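Local coordinates for glycosyl transferase family 8 (Streptococcus pneumoniae, PDB 5GVV), which transfers galactose from UDP-galactose to the terminal glucose of the already glycosylated serine-rich repeat protein PsrP, at residues Arg18-Ser32 / Trp248-Trp262. Residues are numbered along the deposited sequence; the frame is centred on the assembly and turned at random.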
loop_
_atom_site.group_PDB
_atom_site.type_symbol
_atom_site.label_atom_id
_atom_site.label_comp_id
_atom_site.label_asym_id
_atom_site.label_seq_id
_atom_site.Cartn_x
_atom_site.Cartn_y
_atom_site.Cartn_z
ATOM N N ARG A 18 -2.501 -3.159 1.704
ATOM C CA ARG A 18 -2.111 -3.748 0.418
ATOM C C ARG A 18 -2.556 -5.206 0.322
ATOM O O ARG A 18 -2.879 -5.696 -0.764
ATOM C CB ARG A 18 -0.595 -3.645 0.182
ATOM C CG ARG A 18 -0.111 -2.253 -0.224
ATOM C CD ARG A 18 1.393 -2.220 -0.478
ATOM N NE ARG A 18 1.769 -2.978 -1.670
ATOM C CZ ARG A 18 2.525 -4.071 -1.648
ATOM N NH1 ARG A 18 2.987 -4.530 -0.492
ATOM N NH2 ARG A 18 2.819 -4.708 -2.777
ATOM N N GLN A 19 -2.573 -5.894 1.462
ATOM C CA GLN A 19 -3.005 -7.289 1.515
ATOM C C GLN A 19 -4.529 -7.373 1.525
ATOM O O GLN A 19 -5.119 -8.193 0.818
ATOM C CB GLN A 19 -2.433 -7.978 2.761
ATOM C CG GLN A 19 -0.910 -8.174 2.744
ATOM C CD GLN A 19 -0.129 -6.866 2.803
ATOM O OE1 GLN A 19 -0.446 -5.975 3.591
ATOM N NE2 GLN A 19 0.882 -6.740 1.953
ATOM N N ILE A 20 -5.163 -6.525 2.331
ATOM C CA ILE A 20 -6.620 -6.470 2.376
ATOM C C ILE A 20 -7.181 -6.171 0.994
ATOM O O ILE A 20 -8.099 -6.850 0.536
ATOM C CB ILE A 20 -7.121 -5.392 3.359
ATOM C CG1 ILE A 20 -6.620 -5.681 4.773
ATOM C CG2 ILE A 20 -8.655 -5.291 3.333
ATOM C CD1 ILE A 20 -6.850 -4.527 5.745
ATOM N N GLU A 21 -6.628 -5.163 0.324
ATOM C CA GLU A 21 -7.154 -4.754 -0.974
ATOM C C GLU A 21 -6.932 -5.815 -2.044
ATOM O O GLU A 21 -7.802 -6.038 -2.887
ATOM C CB GLU A 21 -6.559 -3.408 -1.420
ATOM C CG GLU A 21 -7.272 -2.823 -2.637
ATOM C CD GLU A 21 -6.847 -1.401 -2.961
ATOM O OE1 GLU A 21 -6.218 -0.745 -2.100
ATOM O OE2 GLU A 21 -7.150 -0.944 -4.085
ATOM N N THR A 22 -5.765 -6.457 -2.013
ATOM C CA THR A 22 -5.467 -7.560 -2.924
ATOM C C THR A 22 -6.429 -8.737 -2.736
ATOM O O THR A 22 -6.913 -9.313 -3.709
ATOM C CB THR A 22 -4.024 -8.047 -2.749
ATOM O OG1 THR A 22 -3.123 -6.991 -3.112
ATOM C CG2 THR A 22 -3.750 -9.252 -3.639
ATOM N N ALA A 23 -6.704 -9.096 -1.486
ATOM C CA ALA A 23 -7.625 -10.200 -1.210
ATOM C C ALA A 23 -9.031 -9.852 -1.690
ATOM O O ALA A 23 -9.718 -10.689 -2.281
ATOM C CB ALA A 23 -7.632 -10.525 0.263
HETATM N N MSE A 24 -9.473 -8.608 -1.445
HETATM C CA MSE A 24 -10.774 -8.162 -1.911
HETATM C C MSE A 24 -10.832 -8.133 -3.407
HETATM O O MSE A 24 -11.806 -8.534 -4.012
HETATM C CB MSE A 24 -11.190 -6.771 -1.324
HETATM C CG MSE A 24 -11.444 -6.783 0.165
HETATM SE SE MSE A 24 -11.755 -4.899 0.797
HETATM C CE MSE A 24 -13.000 -4.670 -0.663
ATOM N N LYS A 25 -9.786 -7.629 -4.062
ATOM C CA LYS A 25 -9.744 -7.627 -5.527
ATOM C C LYS A 25 -9.932 -9.028 -6.105
ATOM O O LYS A 25 -10.690 -9.211 -7.061
ATOM C CB LYS A 25 -8.436 -7.017 -6.041
ATOM C CG LYS A 25 -8.467 -5.499 -6.124
ATOM C CD LYS A 25 -7.364 -4.934 -7.017
ATOM C CE LYS A 25 -6.007 -4.961 -6.346
ATOM N NZ LYS A 25 -5.039 -4.018 -7.002
ATOM N N SER A 26 -9.253 -10.014 -5.528
ATOM C CA SER A 26 -9.357 -11.387 -6.026
ATOM C C SER A 26 -10.776 -11.922 -5.827
ATOM O O SER A 26 -11.318 -12.593 -6.708
ATOM C CB SER A 26 -8.319 -12.296 -5.360
ATOM O OG SER A 26 -8.556 -12.463 -3.973
ATOM N N LEU A 27 -11.380 -11.602 -4.684
ATOM C CA LEU A 27 -12.766 -11.979 -4.391
ATOM C C LEU A 27 -13.754 -11.363 -5.391
ATOM O O LEU A 27 -14.625 -12.062 -5.929
ATOM C CB LEU A 27 -13.134 -11.568 -2.959
ATOM C CG LEU A 27 -14.576 -11.763 -2.474
ATOM C CD1 LEU A 27 -14.962 -13.230 -2.459
ATOM C CD2 LEU A 27 -14.771 -11.157 -1.102
ATOM N N CYS A 28 -13.608 -10.064 -5.645
ATOM C CA CYS A 28 -14.533 -9.335 -6.516
ATOM C C CYS A 28 -14.319 -9.681 -7.984
ATOM O O CYS A 28 -15.237 -9.570 -8.797
ATOM C CB CYS A 28 -14.379 -7.823 -6.314
ATOM S SG CYS A 28 -14.863 -7.246 -4.679
ATOM N N ARG A 29 -13.097 -10.078 -8.324
ATOM C CA ARG A 29 -12.779 -10.511 -9.676
ATOM C C ARG A 29 -13.679 -11.672 -10.113
ATOM O O ARG A 29 -14.096 -11.745 -11.275
ATOM C CB ARG A 29 -11.311 -10.935 -9.741
ATOM C CG ARG A 29 -10.890 -11.573 -11.055
ATOM C CD ARG A 29 -11.084 -10.624 -12.229
ATOM N NE ARG A 29 -10.531 -11.183 -13.458
ATOM C CZ ARG A 29 -11.221 -11.926 -14.319
ATOM N NH1 ARG A 29 -12.497 -12.205 -14.097
ATOM N NH2 ARG A 29 -10.632 -12.395 -15.408
ATOM N N HIS A 30 -14.002 -12.559 -9.173
ATOM C CA HIS A 30 -14.683 -13.802 -9.518
ATOM C C HIS A 30 -16.085 -13.929 -8.917
ATOM O O HIS A 30 -16.790 -14.898 -9.197
ATOM C CB HIS A 30 -13.828 -14.999 -9.094
ATOM C CG HIS A 30 -12.472 -15.028 -9.730
ATOM N ND1 HIS A 30 -12.274 -15.378 -11.048
ATOM C CD2 HIS A 30 -11.245 -14.750 -9.227
ATOM C CE1 HIS A 30 -10.986 -15.315 -11.331
ATOM N NE2 HIS A 30 -10.338 -14.935 -10.243
ATOM N N ASN A 31 -16.481 -12.952 -8.100
ATOM C CA ASN A 31 -17.771 -12.992 -7.420
ATOM C C ASN A 31 -18.420 -11.609 -7.342
ATOM O O ASN A 31 -17.818 -10.660 -6.832
ATOM C CB ASN A 31 -17.616 -13.561 -6.002
ATOM C CG ASN A 31 -17.003 -14.954 -5.989
ATOM O OD1 ASN A 31 -17.714 -15.963 -5.908
ATOM N ND2 ASN A 31 -15.677 -15.014 -6.064
ATOM N N SER A 32 -19.643 -11.492 -7.852
ATOM C CA SER A 32 -20.383 -10.233 -7.783
ATOM C C SER A 32 -21.397 -10.255 -6.640
ATOM O O SER A 32 -21.510 -11.252 -5.919
ATOM C CB SER A 32 -21.094 -9.956 -9.108
ATOM O OG SER A 32 -21.951 -11.029 -9.470
ATOM N N TRP A 248 0.854 -11.624 -6.689
ATOM C CA TRP A 248 1.245 -10.413 -7.393
ATOM C C TRP A 248 0.313 -10.098 -8.558
ATOM O O TRP A 248 0.026 -8.928 -8.832
ATOM C CB TRP A 248 2.708 -10.508 -7.836
ATOM C CG TRP A 248 3.612 -10.274 -6.676
ATOM C CD1 TRP A 248 4.254 -11.217 -5.927
ATOM C CD2 TRP A 248 3.924 -9.010 -6.083
ATOM N NE1 TRP A 248 4.967 -10.615 -4.920
ATOM C CE2 TRP A 248 4.782 -9.255 -4.994
ATOM C CE3 TRP A 248 3.571 -7.689 -6.377
ATOM C CZ2 TRP A 248 5.290 -8.231 -4.195
ATOM C CZ3 TRP A 248 4.076 -6.667 -5.579
ATOM C CH2 TRP A 248 4.925 -6.944 -4.504
ATOM N N GLU A 249 -0.165 -11.139 -9.229
ATOM C CA GLU A 249 -1.107 -10.987 -10.331
ATOM C C GLU A 249 -2.352 -10.204 -9.905
ATOM O O GLU A 249 -2.862 -9.367 -10.656
ATOM C CB GLU A 249 -1.508 -12.364 -10.850
ATOM C CG GLU A 249 -2.475 -12.344 -12.019
ATOM C CD GLU A 249 -2.744 -13.738 -12.556
ATOM O OE1 GLU A 249 -3.060 -13.857 -13.761
ATOM O OE2 GLU A 249 -2.624 -14.711 -11.775
ATOM N N TYR A 250 -2.842 -10.465 -8.696
ATOM C CA TYR A 250 -3.998 -9.725 -8.206
ATOM C C TYR A 250 -3.631 -8.384 -7.574
ATOM O O TYR A 250 -4.390 -7.416 -7.683
ATOM C CB TYR A 250 -4.828 -10.590 -7.258
ATOM C CG TYR A 250 -5.579 -11.680 -7.981
ATOM C CD1 TYR A 250 -6.799 -11.417 -8.592
ATOM C CD2 TYR A 250 -5.066 -12.964 -8.065
ATOM C CE1 TYR A 250 -7.491 -12.411 -9.261
ATOM C CE2 TYR A 250 -5.749 -13.959 -8.732
ATOM C CZ TYR A 250 -6.961 -13.675 -9.326
ATOM O OH TYR A 250 -7.650 -14.669 -9.993
ATOM N N SER A 251 -2.473 -8.313 -6.924
ATOM C CA SER A 251 -2.028 -7.050 -6.331
ATOM C C SER A 251 -1.860 -5.954 -7.388
ATOM O O SER A 251 -2.210 -4.789 -7.156
ATOM C CB SER A 251 -0.711 -7.243 -5.575
ATOM O OG SER A 251 -0.227 -6.006 -5.076
ATOM N N LEU A 252 -1.339 -6.342 -8.551
ATOM C CA LEU A 252 -1.046 -5.390 -9.619
ATOM C C LEU A 252 -2.203 -5.202 -10.596
ATOM O O LEU A 252 -2.073 -4.492 -11.603
ATOM C CB LEU A 252 0.210 -5.829 -10.368
ATOM C CG LEU A 252 1.426 -5.964 -9.459
ATOM C CD1 LEU A 252 2.554 -6.680 -10.162
ATOM C CD2 LEU A 252 1.882 -4.598 -8.975
HETATM N N MSE A 253 -3.335 -5.830 -10.295
HETATM C CA MSE A 253 -4.525 -5.712 -11.131
HETATM C C MSE A 253 -5.259 -4.415 -10.807
HETATM O O MSE A 253 -5.554 -4.138 -9.638
HETATM C CB MSE A 253 -5.431 -6.927 -10.909
HETATM C CG MSE A 253 -6.651 -6.996 -11.810
HETATM SE SE MSE A 253 -7.629 -8.664 -11.551
HETATM C CE MSE A 253 -6.426 -9.855 -12.504
ATOM N N ASP A 254 -5.515 -3.600 -11.829
ATOM C CA ASP A 254 -6.312 -2.385 -11.643
ATOM C C ASP A 254 -7.750 -2.771 -11.323
ATOM O O ASP A 254 -8.225 -3.813 -11.768
ATOM C CB ASP A 254 -6.297 -1.529 -12.913
ATOM C CG ASP A 254 -5.015 -0.731 -13.081
ATOM O OD1 ASP A 254 -4.395 -0.344 -12.068
ATOM O OD2 ASP A 254 -4.636 -0.470 -14.239
ATOM N N TRP A 255 -8.448 -1.937 -10.560
ATOM C CA TRP A 255 -9.858 -2.176 -10.287
ATOM C C TRP A 255 -10.662 -2.065 -11.577
ATOM O O TRP A 255 -11.705 -2.709 -11.733
ATOM C CB TRP A 255 -10.368 -1.166 -9.263
ATOM C CG TRP A 255 -10.165 -1.603 -7.840
ATOM C CD1 TRP A 255 -9.215 -1.158 -6.962
ATOM C CD2 TRP A 255 -10.940 -2.579 -7.136
ATOM N NE1 TRP A 255 -9.356 -1.804 -5.752
ATOM C CE2 TRP A 255 -10.411 -2.679 -5.833
ATOM C CE3 TRP A 255 -12.036 -3.376 -7.481
ATOM C CZ2 TRP A 255 -10.944 -3.550 -4.872
ATOM C CZ3 TRP A 255 -12.565 -4.238 -6.529
ATOM C CH2 TRP A 255 -12.016 -4.320 -5.240
ATOM N N SER A 256 -10.161 -1.250 -12.503
ATOM C CA SER A 256 -10.798 -1.063 -13.803
ATOM C C SER A 256 -10.898 -2.374 -14.587
ATOM O O SER A 256 -11.907 -2.619 -15.258
ATOM C CB SER A 256 -10.043 -0.014 -14.613
ATOM O OG SER A 256 -8.698 -0.410 -14.818
ATOM N N VAL A 257 -9.863 -3.213 -14.501
ATOM C CA VAL A 257 -9.905 -4.541 -15.116
ATOM C C VAL A 257 -11.057 -5.362 -14.542
ATOM O O VAL A 257 -11.801 -6.023 -15.275
ATOM C CB VAL A 257 -8.593 -5.320 -14.895
ATOM C CG1 VAL A 257 -8.753 -6.782 -15.332
ATOM C CG2 VAL A 257 -7.449 -4.667 -15.639
ATOM N N ILE A 258 -11.194 -5.319 -13.221
ATOM C CA ILE A 258 -12.219 -6.094 -12.529
ATOM C C ILE A 258 -13.617 -5.611 -12.910
ATOM O O ILE A 258 -14.496 -6.415 -13.225
ATOM C CB ILE A 258 -12.033 -6.022 -11.002
ATOM C CG1 ILE A 258 -10.662 -6.584 -10.613
ATOM C CG2 ILE A 258 -13.169 -6.754 -10.270
ATOM C CD1 ILE A 258 -10.278 -6.343 -9.163
ATOM N N LEU A 259 -13.813 -4.296 -12.881
ATOM C CA LEU A 259 -15.096 -3.700 -13.241
ATOM C C LEU A 259 -15.442 -3.942 -14.712
ATOM O O LEU A 259 -16.593 -4.228 -15.043
ATOM C CB LEU A 259 -15.088 -2.202 -12.928
ATOM C CG LEU A 259 -14.994 -1.852 -11.443
ATOM C CD1 LEU A 259 -14.635 -0.389 -11.258
ATOM C CD2 LEU A 259 -16.297 -2.174 -10.734
ATOM N N ASN A 260 -14.445 -3.845 -15.588
ATOM C CA ASN A 260 -14.662 -4.066 -17.019
ATOM C C ASN A 260 -15.138 -5.480 -17.374
ATOM O O ASN A 260 -15.933 -5.657 -18.304
ATOM C CB ASN A 260 -13.396 -3.736 -17.816
ATOM C CG ASN A 260 -13.512 -4.126 -19.274
ATOM O OD1 ASN A 260 -13.168 -5.246 -19.663
ATOM N ND2 ASN A 260 -14.014 -3.209 -20.091
ATOM N N GLU A 261 -14.642 -6.480 -16.651
ATOM C CA GLU A 261 -15.074 -7.860 -16.859
ATOM C C GLU A 261 -16.560 -8.021 -16.547
ATOM O O GLU A 261 -17.300 -8.641 -17.314
ATOM C CB GLU A 261 -14.257 -8.816 -15.988
ATOM C CG GLU A 261 -12.791 -8.916 -16.372
ATOM C CD GLU A 261 -12.553 -9.840 -17.554
ATOM O OE1 GLU A 261 -13.487 -10.581 -17.935
ATOM O OE2 GLU A 261 -11.426 -9.828 -18.095
ATOM N N TRP A 262 -16.992 -7.467 -15.417
ATOM C CA TRP A 262 -18.397 -7.531 -15.028
ATOM C C TRP A 262 -19.273 -6.679 -15.942
ATOM O O TRP A 262 -20.340 -7.121 -16.365
ATOM C CB TRP A 262 -18.577 -7.098 -13.568
ATOM C CG TRP A 262 -18.031 -8.098 -12.591
ATOM C CD1 TRP A 262 -16.965 -7.934 -11.752
ATOM C CD2 TRP A 262 -18.514 -9.428 -12.370
ATOM N NE1 TRP A 262 -16.762 -9.077 -11.017
ATOM C CE2 TRP A 262 -17.702 -10.011 -11.379
ATOM C CE3 TRP A 262 -19.564 -10.181 -12.910
ATOM C CZ2 TRP A 262 -17.901 -11.318 -10.921
ATOM C CZ3 TRP A 262 -19.762 -11.471 -12.453
ATOM C CH2 TRP A 262 -18.937 -12.027 -11.469
HETATM O O HOH W 1 1.856 -4.269 -5.449
HETATM O O HOH W 2 -1.388 -4.359 -3.324
HETATM O O HOH W 3 -13.833 -9.071 -12.466
#
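Lys25 buries its ammonium in the turn between helices 244-251 and 255-263: NZ bonds to Met253 O (2.7 Å), roughly end-on, and to Ser251 O (2.9 Å) from above that carbonyl's plane. With CG set over one face of the Trp255 indole, toward its rim, a bend at chi3 (-76°) directs the chain to these carbonyls. Two indoles donate in their ring planes: Trp255 NE1 to the anti side of Glu21 OE2 (2.9 Å), whose OE1 is held by Trp47, and Trp262 NE1 to Cys28 O (2.7 Å), near the end of helix 17-30. His30 NE2 and Tyr250 OH share an almost straight hydrogen bond (2.7 Å). Helix 17-30 follows strand 6-11, the first of the GT-A nucleotide-binding domain, and helix 255-263 packs along it nearly parallel (15° between the axes of 18-30 and 255-262), Trp255 a knob among Glu21, Met24, Lys25 and Cys28. CH-pi contacts set Ser26 CB over Tyr250 and Ser32 CB over Trp262, 3.8 Å from its six-membered-ring centroid. Glu261 lies over one face of the Arg29 guanidinium, CG above its centre and the carboxylate nearly parallel; OE2 makes a long salt bridge to NH2, without a directed N-H. Water bridges Arg18 NH2 to Ser251 OG, while Arg18 NH1 bonds to Tyr14 of the second subunit.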